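Local coordinates for amphoterin-induced protein 1 (Mus musculus, PDB 2XOT), which promotes growth and fasciculation of neurites, may mediate homophilic and heterophilic cell-cell interaction, and dimerises through its leucine-rich repeats, at residues F151-L165 against D182-L196. Residues are numbered along the deposited sequence; the frame is centred on the assembly and turned at random.
Sequences FPVELIKDGNKLPKL and DLQKLPAWVKNGLYL
Lys-157 NZ is held between the two carboxylate oxygens of Asp-182, 3.3 Å from OD1 and 3.3 Å from OD2, in a salt bridge whose two hydrogen bonds are both weak. An extended lysine chain, with CG anti to the backbone N (chi1 -169°), carries the charge out to this bridge near the surface. Val-153 CG2 packs beside it, 3.9 Å from Asp-182 CB.

Further in, the contact round Phe-151 is apolar. The outer rim of its ring reaches three leucines: Leu-194 CD1 sits at its edge, 4.0 Å from CZ, while Leu-196 CD2 is 3.7 Å from CE1 and Leu-183 CD2 approaches obliquely. This is the interior of a leucine-rich-repeat solenoid. The loop between strands 140-142 and 167-169 packs against the chain that leads through two short helices to 194-195, the outermost strand at this end of the sheet within the chain, parallel to its neighbour 167-169; helix 205-216 of the C-terminal cap touches all three leucines. An alanine in place of Phe-151 would probably open a gap among them and leave their methyls without the ring that now joins them to the preceding repeat.

Ile-156 CD1 lies in plane at another edge of the Phe-151 ring and presses on Leu-186 CD2 at 3.4 Å, a tight methyl pair. At the far end, the six-membered ring of Trp-189 meets backbone carbonyls: CH2 lies 3.8 Å from Pro-163 O, which is near the ring plane, and CZ3 is 3.6 Å from Leu-165 O. Val-190 CG2 and Pro-187 CG lie over one face of the indole, both toward its rim.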
ATOM      1  N   PHE B 151       7.961  28.442   4.446  1.00 26.57           N
ATOM      2  CA  PHE B 151       7.223  27.501   3.616  1.00 26.05           C
ATOM      3  C   PHE B 151       8.094  27.074   2.436  1.00 26.19           C
ATOM      4  O   PHE B 151       8.533  27.916   1.662  1.00 26.86           O
ATOM      5  CB  PHE B 151       5.921  28.107   3.090  1.00 25.82           C
ATOM      6  CG  PHE B 151       5.086  27.133   2.323  1.00 26.47           C
ATOM      7  CD1 PHE B 151       4.209  26.287   2.976  1.00 27.52           C
ATOM      8  CD2 PHE B 151       5.170  27.060   0.937  1.00 28.34           C
ATOM      9  CE1 PHE B 151       3.441  25.386   2.276  1.00 26.49           C
ATOM     10  CE2 PHE B 151       4.399  26.146   0.233  1.00 26.79           C
ATOM     11  CZ  PHE B 151       3.546  25.308   0.904  1.00 25.76           C
ATOM     12  N   PRO B 152       8.348  25.765   2.295  1.00 26.65           N
ATOM     13  CA  PRO B 152       9.130  25.227   1.161  1.00 26.44           C
ATOM     14  C   PRO B 152       8.372  25.181  -0.169  1.00 26.74           C
ATOM     15  O   PRO B 152       8.054  24.107  -0.671  1.00 27.04           O
ATOM     16  CB  PRO B 152       9.498  23.825   1.635  1.00 26.84           C
ATOM     17  CG  PRO B 152       8.454  23.460   2.620  1.00 27.46           C
ATOM     18  CD  PRO B 152       7.954  24.717   3.251  1.00 26.22           C
ATOM     19  N   VAL B 153       8.120  26.347  -0.755  1.00 26.88           N
ATOM     20  CA  VAL B 153       7.264  26.440  -1.928  1.00 27.39           C
ATOM     21  C   VAL B 153       7.833  25.678  -3.129  1.00 27.99           C
ATOM     22  O   VAL B 153       7.091  25.248  -4.001  1.00 28.72           O
ATOM     23  CB  VAL B 153       6.983  27.915  -2.300  1.00 27.64           C
ATOM     24  CG1 VAL B 153       8.233  28.570  -2.917  1.00 26.99           C
ATOM     25  CG2 VAL B 153       5.757  28.010  -3.235  1.00 26.61           C
ATOM     26  N   GLU B 154       9.146  25.461  -3.141  1.00 28.00           N
ATOM     27  CA  GLU B 154       9.799  24.769  -4.251  1.00 27.83           C
ATOM     28  C   GLU B 154       9.416  23.295  -4.347  1.00 27.59           C
ATOM     29  O   GLU B 154       9.596  22.685  -5.401  1.00 27.67           O
ATOM     30  CB  GLU B 154      11.330  24.879  -4.154  1.00 28.15           C
ATOM     31  CG  GLU B 154      11.881  26.306  -4.229  1.00 28.30           C
ATOM     32  CD  GLU B 154      11.666  27.104  -2.946  1.00 29.07           C
ATOM     33  OE1 GLU B 154      11.491  26.494  -1.864  1.00 31.34           O
ATOM     34  OE2 GLU B 154      11.639  28.338  -3.017  1.00 30.15           O
ATOM     35  N   LEU B 155       8.905  22.709  -3.267  1.00 27.26           N
ATOM     36  CA  LEU B 155       8.424  21.323  -3.327  1.00 27.77           C
ATOM     37  C   LEU B 155       7.254  21.165  -4.300  1.00 28.26           C
ATOM     38  O   LEU B 155       7.119  20.119  -4.947  1.00 27.80           O
ATOM     39  CB  LEU B 155       8.018  20.812  -1.940  1.00 27.42           C
ATOM     40  CG  LEU B 155       9.181  20.525  -0.984  1.00 28.94           C
ATOM     41  CD1 LEU B 155       8.685  20.155   0.418  1.00 26.73           C
ATOM     42  CD2 LEU B 155      10.072  19.423  -1.570  1.00 28.15           C
ATOM     43  N   ILE B 156       6.416  22.203  -4.393  1.00 29.01           N
ATOM     44  CA  ILE B 156       5.147  22.109  -5.110  1.00 29.87           C
ATOM     45  C   ILE B 156       4.928  23.115  -6.247  1.00 30.87           C
ATOM     46  O   ILE B 156       4.009  22.931  -7.047  1.00 31.17           O
ATOM     47  CB  ILE B 156       3.963  22.171  -4.127  1.00 29.60           C
ATOM     48  CG1 ILE B 156       3.982  23.475  -3.318  1.00 28.35           C
ATOM     49  CG2 ILE B 156       3.983  20.932  -3.238  1.00 28.17           C
ATOM     50  CD1 ILE B 156       2.802  23.657  -2.427  1.00 29.37           C
ATOM     51  N   LYS B 157       5.768  24.143  -6.346  1.00 32.09           N
ATOM     52  CA  LYS B 157       5.640  25.159  -7.393  1.00 32.66           C
ATOM     53  C   LYS B 157       6.075  24.637  -8.766  1.00 33.32           C
ATOM     54  O   LYS B 157       7.165  24.103  -8.918  1.00 32.59           O
ATOM     55  CB  LYS B 157       6.477  26.387  -7.020  1.00 33.74           C
ATOM     56  CG  LYS B 157       6.242  27.623  -7.871  1.00 33.76           C
ATOM     57  CD  LYS B 157       7.063  28.774  -7.300  1.00 34.63           C
ATOM     58  CE  LYS B 157       6.850  30.069  -8.067  1.00 37.46           C
ATOM     59  NZ  LYS B 157       7.420  31.235  -7.329  1.00 40.40           N
ATOM     60  N   ASP B 158       5.207  24.812  -9.758  1.00 34.55           N
ATOM     61  CA  ASP B 158       5.496  24.447 -11.146  1.00 35.63           C
ATOM     62  C   ASP B 158       6.863  24.983 -11.541  1.00 36.25           C
ATOM     63  O   ASP B 158       7.171  26.154 -11.317  1.00 36.60           O
ATOM     64  CB  ASP B 158       4.404  24.986 -12.092  1.00 35.64           C
ATOM     65  N   GLY B 159       7.699  24.113 -12.087  1.00 36.60           N
ATOM     66  CA  GLY B 159       9.056  24.488 -12.456  1.00 36.81           C
ATOM     67  C   GLY B 159      10.053  23.479 -11.932  1.00 36.79           C
ATOM     68  O   GLY B 159      10.844  22.925 -12.694  1.00 37.71           O
ATOM     69  N   ASN B 160       9.982  23.221 -10.634  1.00 35.85           N
ATOM     70  CA  ASN B 160      10.932  22.361  -9.959  1.00 35.61           C
ATOM     71  C   ASN B 160      10.224  21.508  -8.887  1.00 34.63           C
ATOM     72  O   ASN B 160      10.769  21.237  -7.823  1.00 34.39           O
ATOM     73  CB  ASN B 160      12.030  23.251  -9.349  1.00 36.13           C
ATOM     74  CG  ASN B 160      13.280  22.490  -8.978  1.00 36.75           C
ATOM     75  OD1 ASN B 160      13.623  21.480  -9.594  1.00 40.37           O
ATOM     76  ND2 ASN B 160      13.978  22.979  -7.964  1.00 37.70           N
ATOM     77  N   LYS B 161       9.003  21.080  -9.203  1.00 33.53           N
ATOM     78  CA  LYS B 161       8.126  20.383  -8.254  1.00 32.41           C
ATOM     79  C   LYS B 161       8.446  18.897  -8.191  1.00 31.26           C
ATOM     80  O   LYS B 161       8.946  18.301  -9.157  1.00 30.96           O
ATOM     81  CB  LYS B 161       6.607  20.593  -8.654  1.00 31.89           C
ATOM     82  N   LEU B 162       8.139  18.299  -7.044  1.00 29.86           N
ATOM     83  CA  LEU B 162       8.057  16.854  -6.924  1.00 29.12           C
ATOM     84  C   LEU B 162       6.733  16.470  -7.590  1.00 29.14           C
ATOM     85  O   LEU B 162       5.675  16.874  -7.121  1.00 29.52           O
ATOM     86  CB  LEU B 162       8.096  16.433  -5.461  1.00 28.68           C
ATOM     87  CG  LEU B 162       9.403  16.725  -4.732  1.00 28.34           C
ATOM     88  CD1 LEU B 162       9.221  16.598  -3.220  1.00 27.67           C
ATOM     89  CD2 LEU B 162      10.525  15.804  -5.220  1.00 28.51           C
ATOM     90  N   PRO B 163       6.796  15.727  -8.704  1.00 28.85           N
ATOM     91  CA  PRO B 163       5.662  15.547  -9.604  1.00 28.89           C
ATOM     92  C   PRO B 163       4.486  14.775  -9.034  1.00 28.34           C
ATOM     93  O   PRO B 163       3.347  14.986  -9.469  1.00 29.63           O
ATOM     94  CB  PRO B 163       6.274  14.770 -10.782  1.00 29.27           C
ATOM     95  CG  PRO B 163       7.414  14.066 -10.206  1.00 28.88           C
ATOM     96  CD  PRO B 163       7.978  14.991  -9.184  1.00 29.10           C
ATOM     97  N   LYS B 164       4.727  13.868  -8.090  1.00 27.83           N
ATOM     98  CA  LYS B 164       3.624  13.068  -7.554  1.00 26.13           C
ATOM     99  C   LYS B 164       3.239  13.473  -6.136  1.00 25.60           C
ATOM    100  O   LYS B 164       2.395  12.813  -5.516  1.00 25.45           O
ATOM    101  CB  LYS B 164       3.962  11.595  -7.610  1.00 26.42           C
ATOM    102  CG  LYS B 164       4.057  11.042  -9.022  1.00 27.44           C
ATOM    103  CD  LYS B 164       4.003   9.530  -8.990  1.00 29.82           C
ATOM    104  CE  LYS B 164       4.258   8.929 -10.354  1.00 31.91           C
ATOM    105  NZ  LYS B 164       4.025   7.450 -10.332  1.00 34.15           N
ATOM    106  N   LEU B 165       3.803  14.566  -5.633  1.00 24.75           N
ATOM    107  CA  LEU B 165       3.542  14.955  -4.250  1.00 24.58           C
ATOM    108  C   LEU B 165       2.118  15.483  -4.077  1.00 24.62           C
ATOM    109  O   LEU B 165       1.775  16.552  -4.554  1.00 24.60           O
ATOM    110  CB  LEU B 165       4.565  15.978  -3.742  1.00 24.35           C
ATOM    111  CG  LEU B 165       4.468  16.300  -2.243  1.00 24.42           C
ATOM    112  CD1 LEU B 165       4.855  15.098  -1.392  1.00 20.63           C
ATOM    113  CD2 LEU B 165       5.332  17.485  -1.896  1.00 24.46           C
ATOM    114  N   ASP B 182       1.281  31.886  -5.141  1.00 29.97           N
ATOM    115  CA  ASP B 182       1.774  30.605  -5.633  1.00 30.29           C
ATOM    116  C   ASP B 182       0.822  29.478  -5.269  1.00 29.81           C
ATOM    117  O   ASP B 182       0.567  28.583  -6.078  1.00 30.21           O
ATOM    118  CB  ASP B 182       3.161  30.291  -5.048  1.00 30.63           C
ATOM    119  CG  ASP B 182       4.256  31.185  -5.608  1.00 32.97           C
ATOM    120  OD1 ASP B 182       4.153  31.602  -6.782  1.00 35.66           O
ATOM    121  OD2 ASP B 182       5.237  31.446  -4.881  1.00 35.97           O
ATOM    122  N   LEU B 183       0.308  29.517  -4.049  1.00 29.07           N
ATOM    123  CA  LEU B 183      -0.610  28.491  -3.579  1.00 29.27           C
ATOM    124  C   LEU B 183      -1.932  28.463  -4.341  1.00 30.07           C
ATOM    125  O   LEU B 183      -2.459  27.378  -4.573  1.00 29.59           O
ATOM    126  CB  LEU B 183      -0.895  28.653  -2.074  1.00 28.84           C
ATOM    127  CG  LEU B 183       0.297  28.441  -1.136  1.00 27.14           C
ATOM    128  CD1 LEU B 183      -0.144  28.570   0.322  1.00 23.59           C
ATOM    129  CD2 LEU B 183       0.948  27.097  -1.405  1.00 27.46           C
ATOM    130  N   GLN B 184      -2.445  29.650  -4.712  1.00 30.46           N
ATOM    131  CA  GLN B 184      -3.679  29.783  -5.485  1.00 31.10           C
ATOM    132  C   GLN B 184      -3.588  29.118  -6.865  1.00 30.68           C
ATOM    133  O   GLN B 184      -4.565  28.610  -7.378  1.00 29.86           O
ATOM    134  CB  GLN B 184      -4.050  31.262  -5.664  1.00 31.88           C
ATOM    135  CG  GLN B 184      -5.576  31.536  -5.553  1.00 36.37           C
ATOM    136  CD  GLN B 184      -6.435  31.009  -6.718  1.00 40.79           C
ATOM    137  OE1 GLN B 184      -7.479  30.374  -6.503  1.00 43.46           O
ATOM    138  NE2 GLN B 184      -6.023  31.312  -7.951  1.00 43.48           N
ATOM    139  N   LYS B 185      -2.405  29.129  -7.454  1.00 30.38           N
ATOM    140  CA  LYS B 185      -2.172  28.551  -8.772  1.00 30.45           C
ATOM    141  C   LYS B 185      -2.101  27.041  -8.789  1.00 29.88           C
ATOM    142  O   LYS B 185      -2.173  26.428  -9.865  1.00 30.59           O
ATOM    143  CB  LYS B 185      -0.866  29.106  -9.343  1.00 30.29           C
ATOM    144  CG  LYS B 185      -1.007  30.507  -9.823  1.00 31.82           C
ATOM    145  CD  LYS B 185       0.326  31.230  -9.949  1.00 32.72           C
ATOM    146  CE  LYS B 185       0.062  32.655 -10.450  1.00 35.46           C
ATOM    147  NZ  LYS B 185       1.221  33.576 -10.304  1.00 36.37           N
ATOM    148  N   LEU B 186      -1.964  26.424  -7.618  1.00 29.16           N
ATOM    149  CA  LEU B 186      -1.795  24.974  -7.545  1.00 29.32           C
ATOM    150  C   LEU B 186      -3.085  24.279  -7.966  1.00 28.37           C
ATOM    151  O   LEU B 186      -4.160  24.813  -7.776  1.00 28.79           O
ATOM    152  CB  LEU B 186      -1.429  24.513  -6.128  1.00 29.32           C
ATOM    153  CG  LEU B 186       0.008  24.535  -5.587  1.00 31.34           C
ATOM    154  CD1 LEU B 186       0.867  25.510  -6.320  1.00 31.87           C
ATOM    155  CD2 LEU B 186       0.005  24.818  -4.060  1.00 29.40           C
ATOM    156  N   PRO B 187      -2.969  23.074  -8.525  1.00 28.05           N
ATOM    157  CA  PRO B 187      -4.155  22.271  -8.771  1.00 27.88           C
ATOM    158  C   PRO B 187      -4.768  21.822  -7.441  1.00 27.13           C
ATOM    159  O   PRO B 187      -4.048  21.559  -6.491  1.00 26.85           O
ATOM    160  CB  PRO B 187      -3.632  21.077  -9.577  1.00 27.41           C
ATOM    161  CG  PRO B 187      -2.189  21.057  -9.376  1.00 28.29           C
ATOM    162  CD  PRO B 187      -1.729  22.391  -8.920  1.00 27.95           C
ATOM    163  N   ALA B 188      -6.090  21.768  -7.399  1.00 27.08           N
ATOM    164  CA  ALA B 188      -6.845  21.424  -6.203  1.00 26.95           C
ATOM    165  C   ALA B 188      -6.454  20.088  -5.613  1.00 27.06           C
ATOM    166  O   ALA B 188      -6.577  19.916  -4.419  1.00 27.41           O
ATOM    167  CB  ALA B 188      -8.343  21.449  -6.511  1.00 27.36           C
ATOM    168  N   TRP B 189      -5.972  19.149  -6.432  1.00 26.80           N
ATOM    169  CA  TRP B 189      -5.460  17.866  -5.908  1.00 26.71           C
ATOM    170  C   TRP B 189      -4.195  17.983  -5.070  1.00 26.70           C
ATOM    171  O   TRP B 189      -3.941  17.122  -4.222  1.00 28.02           O
ATOM    172  CB  TRP B 189      -5.262  16.804  -7.012  1.00 26.51           C
ATOM    173  CG  TRP B 189      -4.194  17.031  -8.045  1.00 26.84           C
ATOM    174  CD1 TRP B 189      -4.379  17.494  -9.335  1.00 26.63           C
ATOM    175  CD2 TRP B 189      -2.792  16.712  -7.939  1.00 25.67           C
ATOM    176  NE1 TRP B 189      -3.188  17.516 -10.000  1.00 25.32           N
ATOM    177  CE2 TRP B 189      -2.195  17.046  -9.177  1.00 27.53           C
ATOM    178  CE3 TRP B 189      -1.986  16.202  -6.917  1.00 26.91           C
ATOM    179  CZ2 TRP B 189      -0.822  16.880  -9.418  1.00 26.75           C
ATOM    180  CZ3 TRP B 189      -0.628  16.034  -7.152  1.00 26.74           C
ATOM    181  CH2 TRP B 189      -0.057  16.378  -8.389  1.00 27.24           C
ATOM    182  N   VAL B 190      -3.412  19.035  -5.298  1.00 25.50           N
ATOM    183  CA  VAL B 190      -2.297  19.347  -4.417  1.00 24.76           C
ATOM    184  C   VAL B 190      -2.829  20.068  -3.167  1.00 23.67           C
ATOM    185  O   VAL B 190      -2.501  19.700  -2.046  1.00 22.71           O
ATOM    186  CB  VAL B 190      -1.219  20.154  -5.134  1.00 24.69           C
ATOM    187  CG1 VAL B 190      -0.131  20.568  -4.159  1.00 24.51           C
ATOM    188  CG2 VAL B 190      -0.606  19.306  -6.274  1.00 25.05           C
ATOM    189  N   LYS B 191      -3.695  21.049  -3.360  1.00 23.17           N
ATOM    190  CA  LYS B 191      -4.220  21.823  -2.237  1.00 22.68           C
ATOM    191  C   LYS B 191      -4.959  20.917  -1.272  1.00 23.26           C
ATOM    192  O   LYS B 191      -4.997  21.183  -0.056  1.00 23.66           O
ATOM    193  CB  LYS B 191      -5.165  22.945  -2.714  1.00 23.30           C
ATOM    194  CG  LYS B 191      -4.608  23.987  -3.681  1.00 22.15           C
ATOM    195  CD  LYS B 191      -5.764  24.779  -4.391  1.00 21.58           C
ATOM    196  CE  LYS B 191      -5.262  26.009  -5.103  1.00 22.29           C
ATOM    197  NZ  LYS B 191      -6.323  26.732  -5.887  1.00 20.48           N
ATOM    198  N   ASN B 192      -5.603  19.877  -1.808  1.00 22.88           N
ATOM    199  CA  ASN B 192      -6.389  18.950  -1.002  1.00 23.20           C
ATOM    200  C   ASN B 192      -5.569  18.288   0.128  1.00 23.25           C
ATOM    201  O   ASN B 192      -6.109  17.949   1.179  1.00 23.20           O
ATOM    202  CB  ASN B 192      -6.979  17.873  -1.895  1.00 22.78           C
ATOM    203  CG  ASN B 192      -7.969  17.007  -1.191  1.00 23.13           C
ATOM    204  OD1 ASN B 192      -7.722  15.824  -0.977  1.00 27.62           O
ATOM    205  ND2 ASN B 192      -9.115  17.557  -0.879  1.00 18.54           N
ATOM    206  N   GLY B 193      -4.272  18.094  -0.105  1.00 23.86           N
ATOM    207  CA  GLY B 193      -3.373  17.513   0.903  1.00 23.34           C
ATOM    208  C   GLY B 193      -2.289  18.431   1.424  1.00 23.30           C
ATOM    209  O   GLY B 193      -1.275  17.955   1.896  1.00 23.41           O
ATOM    210  N   LEU B 194      -2.494  19.739   1.343  1.00 23.67           N
ATOM    211  CA  LEU B 194      -1.544  20.704   1.860  1.00 24.32           C
ATOM    212  C   LEU B 194      -2.033  21.181   3.221  1.00 23.89           C
ATOM    213  O   LEU B 194      -2.957  22.004   3.295  1.00 24.49           O
ATOM    214  CB  LEU B 194      -1.426  21.895   0.906  1.00 24.46           C
ATOM    215  CG  LEU B 194      -0.425  22.970   1.296  1.00 26.69           C
ATOM    216  CD1 LEU B 194       0.970  22.313   1.568  1.00 28.68           C
ATOM    217  CD2 LEU B 194      -0.370  24.058   0.190  1.00 25.63           C
ATOM    218  N   TYR B 195      -1.429  20.650   4.285  1.00 23.06           N
ATOM    219  CA  TYR B 195      -1.898  20.878   5.648  1.00 22.83           C
ATOM    220  C   TYR B 195      -1.075  21.994   6.312  1.00 22.48           C
ATOM    221  O   TYR B 195       0.144  21.895   6.455  1.00 22.44           O
ATOM    222  CB  TYR B 195      -1.892  19.581   6.490  1.00 23.26           C
ATOM    223  CG  TYR B 195      -2.781  18.442   5.983  1.00 24.14           C
ATOM    224  CD1 TYR B 195      -4.133  18.373   6.324  1.00 27.36           C
ATOM    225  CD2 TYR B 195      -2.275  17.426   5.203  1.00 24.90           C
ATOM    226  CE1 TYR B 195      -4.944  17.338   5.881  1.00 27.44           C
ATOM    227  CE2 TYR B 195      -3.093  16.396   4.737  1.00 27.14           C
ATOM    228  CZ  TYR B 195      -4.421  16.360   5.073  1.00 26.42           C
ATOM    229  OH  TYR B 195      -5.223  15.335   4.632  1.00 25.15           O
ATOM    230  N   LEU B 196      -1.757  23.069   6.709  1.00 21.97           N
ATOM    231  CA  LEU B 196      -1.116  24.259   7.229  1.00 21.25           C
ATOM    232  C   LEU B 196      -1.661  24.676   8.596  1.00 21.47           C
ATOM    233  O   LEU B 196      -1.335  25.764   9.086  1.00 20.57           O
ATOM    234  CB  LEU B 196      -1.266  25.418   6.231  1.00 21.37           C
ATOM    235  CG  LEU B 196      -0.722  25.186   4.805  1.00 21.16           C
ATOM    236  CD1 LEU B 196      -1.095  26.338   3.858  1.00 20.98           C
ATOM    237  CD2 LEU B 196       0.811  24.976   4.775  1.00 20.97           C
TER
HETATM  238  O   HOH W   1       7.641  31.878  -4.149  1.00 48.61           O